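Local coordinates for uncharacterized protein (Bacteroides ovatus CL02T12C04, PDB 6PTM) that probably hydrolyses carrageenan from the chain end, as an exo-acting glycoside hydrolase of family GH42, captured here without ligand, at residues A[157-161]-A[162-166]; A[306-309]-A[310-314]; A[352-356]-A[357-361]; A[548-551]-A[552-556]. One frame throughout, in Å; residues are numbered along the deposited sequence.

Contact 1: residues A[157-161]-A[162-166]; sequences KVDKD and MLVYE
A two-stranded antiparallel beta hairpin joins Lys157 to Val164, its strands 157-159 and 162-165 reversing through a type II' beta turn that runs from Asp159 to Met162. Lys157 and Val164 form a hydrogen-bonded pair, with Val164 N reaching Lys157 O at 2.7 Å nearly in line with the carbonyl, while Lys157 N returns a bond to Val164 O. Asp159 and Met162 make the second such pair: Asp159 N points almost straight at Met162 O (2.9 Å, 177° at the hydrogen), whereas Met162 N lies above the Asp159 carbonyl plane, off its lone pairs. Between them Val158 and Leu163 form a non-hydrogen-bonded pair on one face, Val158 CG2 touching Leu163 CD2 at 3.7 Å. Lys157, Asp159, Met162 and Val164 share the other, though Lys157 heads away to bond Gln282. Asp159 and Met162 run side by side in the same direction, and the bend of Met162 at its last torsion (chi3 -79°) folds CE back over Asp159 O at 3.5 Å. Strand 162-165 attaches the hairpin to strand 168-175, consistent with the first strand of a (beta/alpha)8 barrel, and Asp161 makes a salt bridge with Arg559. Diagonally across the strands, Asp159 CB lies 3.8 Å from Val164 CG2.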
loop_
_atom_site.group_PDB
_atom_site.type_symbol
_atom_site.label_atom_id
_atom_site.label_comp_id
_atom_site.label_asym_id
_atom_site.label_seq_id
_atom_site.Cartn_x
_atom_site.Cartn_y
_atom_site.Cartn_z
ATOM N N LYS A 157 6.107 2.963 19.629
ATOM C CA LYS A 157 6.600 1.576 19.471
ATOM C C LYS A 157 5.659 0.769 18.574
ATOM O O LYS A 157 4.421 1.044 18.541
ATOM C CB LYS A 157 6.709 0.902 20.839
ATOM C CG LYS A 157 7.586 1.619 21.850
ATOM C CD LYS A 157 9.055 1.575 21.522
ATOM C CE LYS A 157 9.858 2.354 22.539
ATOM N NZ LYS A 157 11.271 2.431 22.109
ATOM N N VAL A 158 6.221 -0.233 17.897
ATOM C CA VAL A 158 5.427 -1.234 17.158
ATOM C C VAL A 158 4.915 -2.235 18.174
ATOM O O VAL A 158 5.718 -2.750 18.987
ATOM C CB VAL A 158 6.219 -1.927 16.053
ATOM C CG1 VAL A 158 5.407 -3.076 15.471
ATOM C CG2 VAL A 158 6.605 -0.942 14.979
ATOM N N ASP A 159 3.627 -2.519 18.116
ATOM C CA ASP A 159 3.046 -3.613 18.915
ATOM C C ASP A 159 2.046 -4.351 18.026
ATOM O O ASP A 159 0.951 -3.811 17.773
ATOM C CB ASP A 159 2.451 -3.035 20.197
ATOM C CG ASP A 159 1.813 -4.058 21.109
ATOM O OD1 ASP A 159 1.884 -5.239 20.798
ATOM O OD2 ASP A 159 1.225 -3.649 22.082
ATOM N N LYS A 160 2.399 -5.550 17.591
ATOM C CA LYS A 160 1.560 -6.391 16.693
ATOM C C LYS A 160 1.201 -5.553 15.453
ATOM O O LYS A 160 2.147 -5.215 14.740
ATOM C CB LYS A 160 0.390 -6.970 17.500
ATOM C CG LYS A 160 -0.436 -8.037 16.795
ATOM C CD LYS A 160 -1.305 -8.837 17.734
ATOM C CE LYS A 160 -2.257 -9.785 17.028
ATOM N NZ LYS A 160 -3.160 -10.457 17.989
ATOM N N ASP A 161 -0.085 -5.249 15.236
ATOM C CA ASP A 161 -0.577 -4.533 14.029
ATOM C C ASP A 161 -0.719 -3.037 14.343
ATOM O O ASP A 161 -1.340 -2.342 13.559
ATOM C CB ASP A 161 -1.926 -5.079 13.540
ATOM C CG ASP A 161 -3.045 -5.073 14.568
ATOM O OD1 ASP A 161 -2.750 -4.937 15.736
ATOM O OD2 ASP A 161 -4.189 -5.211 14.182
ATOM N N MET A 162 -0.102 -2.561 15.421
ATOM C CA MET A 162 -0.298 -1.138 15.781
ATOM C C MET A 162 1.003 -0.379 16.005
ATOM O O MET A 162 2.005 -0.979 16.342
ATOM C CB MET A 162 -1.066 -0.995 17.101
ATOM C CG MET A 162 -2.340 -1.779 17.193
ATOM S SD MET A 162 -3.008 -1.789 18.858
ATOM C CE MET A 162 -1.970 -3.036 19.609
ATOM N N LEU A 163 0.904 0.931 15.816
ATOM C CA LEU A 163 1.931 1.890 16.267
ATOM C C LEU A 163 1.311 2.459 17.547
ATOM O O LEU A 163 0.186 2.967 17.483
ATOM C CB LEU A 163 2.164 2.950 15.194
ATOM C CG LEU A 163 3.089 2.492 14.070
ATOM C CD1 LEU A 163 3.221 3.559 13.012
ATOM C CD2 LEU A 163 4.454 2.106 14.616
ATOM N N VAL A 164 2.015 2.335 18.667
ATOM C CA VAL A 164 1.427 2.702 19.982
ATOM C C VAL A 164 2.101 3.935 20.592
ATOM O O VAL A 164 3.320 3.982 20.663
ATOM C CB VAL A 164 1.497 1.498 20.941
ATOM C CG1 VAL A 164 1.077 1.847 22.355
ATOM C CG2 VAL A 164 0.704 0.309 20.426
ATOM N N TYR A 165 1.278 4.908 20.968
ATOM C CA TYR A 165 1.710 6.082 21.758
ATOM C C TYR A 165 0.869 6.105 23.033
ATOM O O TYR A 165 -0.360 6.210 22.936
ATOM C CB TYR A 165 1.550 7.372 20.952
ATOM C CG TYR A 165 1.975 8.604 21.704
ATOM C CD1 TYR A 165 3.307 8.794 22.051
ATOM C CD2 TYR A 165 1.064 9.594 22.054
ATOM C CE1 TYR A 165 3.714 9.895 22.801
ATOM C CE2 TYR A 165 1.466 10.720 22.773
ATOM C CZ TYR A 165 2.794 10.868 23.142
ATOM O OH TYR A 165 3.196 11.957 23.847
ATOM N N GLU A 166 1.516 6.037 24.206
ATOM C CA GLU A 166 0.830 6.186 25.515
ATOM C C GLU A 166 -0.324 5.186 25.584
ATOM O O GLU A 166 -1.398 5.534 26.105
ATOM C CB GLU A 166 0.355 7.623 25.729
ATOM C CG GLU A 166 1.532 8.586 25.826
ATOM C CD GLU A 166 1.261 9.969 26.386
ATOM O OE1 GLU A 166 0.124 10.462 26.277
ATOM O OE2 GLU A 166 2.224 10.558 26.884
#

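Contact 2: residues A[306-309]-A[310-314]; sequences APIS and EYAYE
Ser309 holds OG between its own backbone N and carbonyl carbon (chi1 80°), which turns the hydroxyl oxygen toward the first turn of helix 310-324, where Ala312 N donates to it at 2.9 Å. In Ile308, CG1 takes the corresponding position (chi1 72°), and the chain then runs out and brings Ile308 CD1 to 4.0 Å from Tyr313 CD1, at an oblique approach to the ring. Ser309 is thus the N-cap: its side chain takes up an amide of the first turn, while its carbonyl begins the helical pattern by accepting from Tyr313 N at 3.0 Å, the donor tilted 27° from the carbonyl plane. One residue before the cap, Ile308 CB lies 3.8 Å from Ala312 CB. A water donates to both Ile308 O (2.7 Å) and Glu310 OE2 (2.6 Å), tying the incoming loop to the bent side chain of Glu310. The capping hydroxyl also bonds to Asp257, whose charge would suit the positive end of the helix dipole, and Glu310 forms a salt bridge with Arg348. Helix 310-324 follows the loop after strand 288-292, and Ile308 and Ala312 together face helix 358-385, Ile308 against Phe363 and Phe366 and both against Arg370.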
loop_
_atom_site.group_PDB
_atom_site.type_symbol
_atom_site.label_atom_id
_atom_site.label_comp_id
_atom_site.label_asym_id
_atom_site.label_seq_id
_atom_site.Cartn_x
_atom_site.Cartn_y
_atom_site.Cartn_z
ATOM N N ALA A 306 15.442 -7.817 -18.298
ATOM C CA ALA A 306 16.809 -8.256 -18.612
ATOM C C ALA A 306 16.852 -9.778 -18.506
ATOM O O ALA A 306 16.057 -10.393 -17.780
ATOM C CB ALA A 306 17.784 -7.612 -17.669
ATOM N N PRO A 307 17.792 -10.420 -19.213
ATOM C CA PRO A 307 18.026 -11.847 -19.037
ATOM C C PRO A 307 18.664 -12.082 -17.670
ATOM O O PRO A 307 19.436 -11.221 -17.215
ATOM C CB PRO A 307 19.027 -12.211 -20.146
ATOM C CG PRO A 307 19.083 -10.966 -21.052
ATOM C CD PRO A 307 18.739 -9.803 -20.161
ATOM N N ILE A 308 18.414 -13.248 -17.079
ATOM C CA ILE A 308 19.034 -13.623 -15.775
ATOM C C ILE A 308 20.488 -13.984 -16.039
ATOM O O ILE A 308 20.812 -14.266 -17.170
ATOM C CB ILE A 308 18.248 -14.719 -15.043
ATOM C CG1 ILE A 308 18.391 -16.093 -15.699
ATOM C CG2 ILE A 308 16.794 -14.292 -14.901
ATOM C CD1 ILE A 308 17.722 -17.219 -14.914
ATOM N N SER A 309 21.317 -13.933 -15.007
ATOM C CA SER A 309 22.777 -14.179 -15.112
ATOM C C SER A 309 23.023 -15.677 -15.298
ATOM O O SER A 309 22.059 -16.456 -15.148
ATOM C CB SER A 309 23.487 -13.676 -13.921
ATOM O OG SER A 309 23.371 -14.608 -12.856
ATOM N N GLU A 310 24.287 -16.061 -15.503
ATOM C CA GLU A 310 24.700 -17.490 -15.594
ATOM C C GLU A 310 24.628 -18.099 -14.193
ATOM O O GLU A 310 24.154 -19.233 -14.065
ATOM C CB GLU A 310 26.052 -17.579 -16.302
ATOM C CG GLU A 310 25.957 -17.092 -17.751
ATOM C CD GLU A 310 24.978 -17.893 -18.589
ATOM O OE1 GLU A 310 25.195 -19.104 -18.726
ATOM O OE2 GLU A 310 23.947 -17.350 -19.007
ATOM N N TYR A 311 25.033 -17.345 -13.161
ATOM C CA TYR A 311 24.878 -17.764 -11.742
ATOM C C TYR A 311 23.394 -18.072 -11.495
ATOM O O TYR A 311 23.091 -19.134 -10.884
ATOM C CB TYR A 311 25.479 -16.742 -10.762
ATOM C CG TYR A 311 26.974 -16.861 -10.562
ATOM C CD1 TYR A 311 27.553 -17.904 -9.849
ATOM C CD2 TYR A 311 27.829 -15.941 -11.131
ATOM C CE1 TYR A 311 28.933 -18.017 -9.702
ATOM C CE2 TYR A 311 29.209 -16.034 -11.002
ATOM C CZ TYR A 311 29.766 -17.073 -10.280
ATOM O OH TYR A 311 31.132 -17.109 -10.179
ATOM N N ALA A 312 22.474 -17.227 -11.986
ATOM C CA ALA A 312 21.018 -17.372 -11.751
ATOM C C ALA A 312 20.513 -18.616 -12.485
ATOM O O ALA A 312 19.703 -19.338 -11.912
ATOM C CB ALA A 312 20.256 -16.120 -12.182
ATOM N N TYR A 313 20.944 -18.851 -13.726
ATOM C CA TYR A 313 20.505 -20.031 -14.502
ATOM C C TYR A 313 20.985 -21.313 -13.805
ATOM O O TYR A 313 20.232 -22.326 -13.790
ATOM C CB TYR A 313 20.955 -19.948 -15.961
ATOM C CG TYR A 313 20.025 -20.729 -16.845
ATOM C CD1 TYR A 313 18.857 -20.156 -17.322
ATOM C CD2 TYR A 313 20.206 -22.096 -17.049
ATOM C CE1 TYR A 313 17.952 -20.892 -18.069
ATOM C CE2 TYR A 313 19.306 -22.848 -17.788
ATOM C CZ TYR A 313 18.185 -22.240 -18.324
ATOM O OH TYR A 313 17.269 -22.983 -19.012
ATOM N N GLU A 314 22.202 -21.300 -13.241
ATOM C CA GLU A 314 22.679 -22.447 -12.423
ATOM C C GLU A 314 21.736 -22.657 -11.220
ATOM O O GLU A 314 21.399 -23.816 -10.912
ATOM C CB GLU A 314 24.163 -22.251 -12.072
ATOM C CG GLU A 314 24.756 -23.405 -11.269
ATOM C CD GLU A 314 24.683 -24.786 -11.914
ATOM O OE1 GLU A 314 24.618 -24.899 -13.182
ATOM O OE2 GLU A 314 24.642 -25.745 -11.144
HETATM O O HOH W 1 22.855 -15.029 -18.790
#

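Contact 3: residues A[352-356]-A[357-361]; sequences ASMQG and SPMYF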
loop_
_atom_site.group_PDB
_atom_site.type_symbol
_atom_site.label_atom_id
_atom_site.label_comp_id
_atom_site.label_asym_id
_atom_site.label_seq_id
_atom_site.Cartn_x
_atom_site.Cartn_y
_atom_site.Cartn_z
ATOM N N ALA A 352 6.890 -13.505 -24.469
ATOM C CA ALA A 352 5.459 -13.421 -24.117
ATOM C C ALA A 352 4.687 -14.568 -24.763
ATOM O O ALA A 352 3.827 -15.104 -24.113
ATOM C CB ALA A 352 4.901 -12.080 -24.531
ATOM N N SER A 353 5.015 -14.964 -25.994
ATOM C CA SER A 353 4.367 -16.090 -26.739
ATOM C C SER A 353 4.470 -17.432 -26.004
ATOM O O SER A 353 3.685 -18.332 -26.332
ATOM C CB SER A 353 4.974 -16.266 -28.100
ATOM O OG SER A 353 6.367 -16.553 -27.969
ATOM N N MET A 354 5.414 -17.587 -25.080
ATOM C CA MET A 354 5.639 -18.858 -24.345
ATOM C C MET A 354 4.704 -18.939 -23.132
ATOM O O MET A 354 4.610 -20.030 -22.475
ATOM C CB MET A 354 7.084 -18.972 -23.865
ATOM C CG MET A 354 8.145 -19.015 -24.936
ATOM S SD MET A 354 9.805 -18.665 -24.169
ATOM C CE MET A 354 10.921 -19.128 -25.502
ATOM N N GLN A 355 3.986 -17.876 -22.794
ATOM C CA GLN A 355 3.129 -17.961 -21.590
ATOM C C GLN A 355 2.182 -19.153 -21.774
ATOM O O GLN A 355 1.597 -19.292 -22.854
ATOM C CB GLN A 355 2.374 -16.671 -21.312
ATOM C CG GLN A 355 1.506 -16.762 -20.085
ATOM C CD GLN A 355 0.926 -15.415 -19.723
ATOM O OE1 GLN A 355 0.508 -14.663 -20.593
ATOM N NE2 GLN A 355 0.875 -15.123 -18.435
ATOM N N GLY A 356 2.029 -19.965 -20.740
ATOM C CA GLY A 356 1.159 -21.155 -20.776
ATOM C C GLY A 356 1.982 -22.422 -20.916
ATOM O O GLY A 356 1.472 -23.476 -20.569
ATOM N N SER A 357 3.210 -22.321 -21.401
ATOM C CA SER A 357 4.106 -23.489 -21.568
ATOM C C SER A 357 4.748 -23.800 -20.228
ATOM O O SER A 357 4.934 -22.910 -19.379
ATOM C CB SER A 357 5.166 -23.267 -22.579
ATOM O OG SER A 357 6.027 -22.225 -22.151
ATOM N N PRO A 358 5.116 -25.076 -20.028
ATOM C CA PRO A 358 5.827 -25.483 -18.818
ATOM C C PRO A 358 7.158 -24.777 -18.584
ATOM O O PRO A 358 7.345 -24.365 -17.447
ATOM C CB PRO A 358 5.965 -26.997 -19.009
ATOM C CG PRO A 358 4.715 -27.323 -19.801
ATOM C CD PRO A 358 4.715 -26.233 -20.855
ATOM N N MET A 359 7.974 -24.544 -19.615
ATOM C CA MET A 359 9.275 -23.877 -19.410
ATOM C C MET A 359 9.023 -22.450 -18.884
ATOM O O MET A 359 9.775 -21.981 -18.015
ATOM C CB MET A 359 10.128 -23.808 -20.672
ATOM C CG MET A 359 11.378 -23.040 -20.400
ATOM S SD MET A 359 12.530 -22.872 -21.756
ATOM C CE MET A 359 11.594 -21.774 -22.831
ATOM N N TYR A 360 8.007 -21.794 -19.414
ATOM C CA TYR A 360 7.645 -20.419 -19.015
ATOM C C TYR A 360 7.221 -20.437 -17.565
ATOM O O TYR A 360 7.656 -19.543 -16.817
ATOM C CB TYR A 360 6.545 -19.892 -19.923
ATOM C CG TYR A 360 6.080 -18.486 -19.639
ATOM C CD1 TYR A 360 5.165 -18.220 -18.622
ATOM C CD2 TYR A 360 6.494 -17.426 -20.432
ATOM C CE1 TYR A 360 4.688 -16.937 -18.398
ATOM C CE2 TYR A 360 6.018 -16.145 -20.224
ATOM C CZ TYR A 360 5.091 -15.902 -19.226
ATOM O OH TYR A 360 4.632 -14.631 -19.031
ATOM N N PHE A 361 6.340 -21.373 -17.207
ATOM C CA PHE A 361 5.816 -21.453 -15.838
ATOM C C PHE A 361 6.994 -21.587 -14.867
ATOM O O PHE A 361 7.070 -20.890 -13.846
ATOM C CB PHE A 361 4.865 -22.635 -15.666
ATOM C CG PHE A 361 4.459 -22.697 -14.229
ATOM C CD1 PHE A 361 5.215 -23.399 -13.317
ATOM C CD2 PHE A 361 3.420 -21.911 -13.779
ATOM C CE1 PHE A 361 4.898 -23.381 -11.973
ATOM C CE2 PHE A 361 3.120 -21.863 -12.433
ATOM C CZ PHE A 361 3.858 -22.600 -11.531
HETATM O O HOH W 2 3.256 -20.854 -18.434
#
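Met354 O is gripped twice by Ser357. The hydroxyl OG donates to it at 2.6 Å, in the carbonyl plane and on a lone pair, and the backbone N adds a bond of 2.9 Å from a donor tilted 22° out of that plane. The N-H bond closes a beta turn; the hydroxyl reaches the same carbonyl because OG sits between the serine's backbone N and carbonyl carbon (chi1 64°). Ser357 OG also accepts a weak bond from Tyr360 N (3.4 Å). Ser357 is the N-cap residue of helix 358-385, and this is its capping bond; the chain arrives there through a type II turn from Met354 to Ser357. Gly356 holds the third position of this turn with a positive phi. A water bridges Gly356 N and Ser357 O, accepting from the first and donating to the second. One face of the Tyr360 ring is turned to the backbone at Gln355: Gln355 CA stands over the Tyr360 ring centre at 3.4 Å, only 3° off the normal, a CH-pi contact. The side chain of Gln355 continues across the ring, with CB 3.5 Å from Tyr360 CZ, before its amide nitrogen bonds to Ile574 O in helix 570-575. Farther out the two methionines cross obliquely, Met354 CE meeting Met359 CE at 3.8 Å.

Contact 4: residues A[548-551]-A[552-556]; sequences NSVS and DYIMS
Val550 and Tyr553 cross at about a right angle, the valine at the N-cap of helix 551-559 and the tyrosine in its first turn. Val550 CB lies 4.0 Å from Tyr553 CD2, an oblique approach to the ring, with CG1 close to the same ring carbon. The other methyl goes a different way: with CG1 anti to the carbonyl carbon (chi1 -71°), Val550 CG2 falls between the backbone N and the carbonyl carbon and reaches Ile554 CG1 at 4.0 Å. One valine therefore divides its two branches between successive helix residues, the tyrosine on one flank and the isoleucine on the other. The backbone beside them is tied in the usual helical pattern. Ile554 N donates to Val550 O at 3.0 Å, in the carbonyl plane, and Met555 N donates to Ser551 O at 2.9 Å. Around the first of these carbonyls the side chains crowd in, Tyr553 CB at 3.3 Å and Ile554 CG1 at 3.5 Å from Val550 O; Met555 CG lies likewise 3.3 Å from Ser551 O. Val550 lies at the junction between helix 534-549 and helix 551-559. Val550 and Ile554 both touch Trp494 of helix 486-498, while Tyr553 reaches strand 707-715. At the polar side, Ser551 OG bonds to Pro169 O and Asp552 makes a salt bridge with Lys168. The chemistry is thus divided: Val550 and Ile554 are buried against neighbouring elements, and the carboxylate of Asp552 would probably be stabilised in its charged form by Lys168 and by the helix N terminus.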
loop_
_atom_site.group_PDB
_atom_site.type_symbol
_atom_site.label_atom_id
_atom_site.label_comp_id
_atom_site.label_asym_id
_atom_site.label_seq_id
_atom_site.Cartn_x
_atom_site.Cartn_y
_atom_site.Cartn_z
ATOM N N ASN A 548 -6.488 9.190 14.540
ATOM C CA ASN A 548 -5.995 9.006 15.932
ATOM C C ASN A 548 -7.161 9.105 16.923
ATOM O O ASN A 548 -7.199 8.313 17.869
ATOM C CB ASN A 548 -4.856 9.967 16.267
ATOM C CG ASN A 548 -3.569 9.591 15.566
ATOM O OD1 ASN A 548 -3.457 8.491 15.010
ATOM N ND2 ASN A 548 -2.622 10.521 15.536
ATOM N N SER A 549 -8.064 10.046 16.729
ATOM C CA SER A 549 -9.143 10.390 17.686
ATOM C C SER A 549 -10.111 9.212 17.774
ATOM O O SER A 549 -10.826 9.101 18.803
ATOM C CB SER A 549 -9.849 11.679 17.300
ATOM O OG SER A 549 -10.808 11.511 16.256
ATOM N N VAL A 550 -10.148 8.361 16.748
ATOM C CA VAL A 550 -11.045 7.179 16.763
ATOM C C VAL A 550 -10.250 5.896 16.513
ATOM O O VAL A 550 -10.808 4.932 15.939
ATOM C CB VAL A 550 -12.198 7.355 15.760
ATOM C CG1 VAL A 550 -13.163 8.403 16.241
ATOM C CG2 VAL A 550 -11.748 7.646 14.333
ATOM N N SER A 551 -9.013 5.827 16.994
ATOM C CA SER A 551 -8.072 4.777 16.536
ATOM C C SER A 551 -8.563 3.405 17.003
ATOM O O SER A 551 -8.229 2.410 16.335
ATOM C CB SER A 551 -6.644 5.035 16.988
ATOM O OG SER A 551 -6.570 5.050 18.399
ATOM N N ASP A 552 -9.292 3.320 18.122
ATOM C CA ASP A 552 -9.861 1.999 18.528
ATOM C C ASP A 552 -10.888 1.543 17.481
ATOM O O ASP A 552 -10.860 0.350 17.087
ATOM C CB ASP A 552 -10.413 1.998 19.956
ATOM C CG ASP A 552 -9.314 2.116 21.022
ATOM O OD1 ASP A 552 -8.183 1.449 20.896
ATOM O OD2 ASP A 552 -9.575 2.860 22.003
ATOM N N TYR A 553 -11.763 2.441 17.021
ATOM C CA TYR A 553 -12.738 2.113 15.956
ATOM C C TYR A 553 -11.965 1.635 14.705
ATOM O O TYR A 553 -12.322 0.609 14.107
ATOM C CB TYR A 553 -13.633 3.313 15.649
ATOM C CG TYR A 553 -14.618 3.694 16.729
ATOM C CD1 TYR A 553 -14.924 2.847 17.790
ATOM C CD2 TYR A 553 -15.264 4.927 16.672
ATOM C CE1 TYR A 553 -15.864 3.213 18.740
ATOM C CE2 TYR A 553 -16.194 5.303 17.618
ATOM C CZ TYR A 553 -16.502 4.439 18.649
ATOM O OH TYR A 553 -17.432 4.806 19.579
ATOM N N ILE A 554 -10.910 2.369 14.337
ATOM C CA ILE A 554 -10.119 2.127 13.109
ATOM C C ILE A 554 -9.487 0.750 13.238
ATOM O O ILE A 554 -9.631 -0.087 12.287
ATOM C CB ILE A 554 -9.108 3.260 12.852
ATOM C CG1 ILE A 554 -9.784 4.613 12.632
ATOM C CG2 ILE A 554 -8.212 2.903 11.680
ATOM C CD1 ILE A 554 -10.832 4.637 11.530
ATOM N N MET A 555 -8.897 0.429 14.393
ATOM C CA MET A 555 -8.278 -0.913 14.497
ATOM C C MET A 555 -9.386 -1.968 14.417
ATOM O O MET A 555 -9.130 -2.974 13.801
ATOM C CB MET A 555 -7.445 -1.105 15.766
ATOM C CG MET A 555 -6.292 -0.167 15.895
ATOM S SD MET A 555 -5.158 -0.200 14.460
ATOM C CE MET A 555 -4.888 -1.965 14.322
ATOM N N SER A 556 -10.589 -1.739 14.978
ATOM C CA SER A 556 -11.706 -2.708 14.869
ATOM C C SER A 556 -12.087 -2.900 13.391
ATOM O O SER A 556 -12.284 -4.086 12.944
ATOM C CB SER A 556 -12.882 -2.313 15.700
ATOM O OG SER A 556 -12.549 -2.377 17.077
#

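Contacts 1 and 4 are direct neighbours, their centres about 13 Å apart: Met555 CE of contact 4 packs 3.3 Å from Asp161 OD2 and 3.8 Å from Met162 CG of contact 1, so the hairpin turn rests on helix 551-559. Contacts 2 and 3 form a second pair, with centres about 18 Å apart and nearest atoms about 5 Å apart without touching; each is a serine-capped helix start, and helix 358-385, which contact 3 opens, also packs against contact 2. The pairs are far apart, about 31 Å between nearest atoms of contacts 1 and 3. All four appear to lie on or around the barrel of this apo structure, where no ligand marks an active site or catalytic residue.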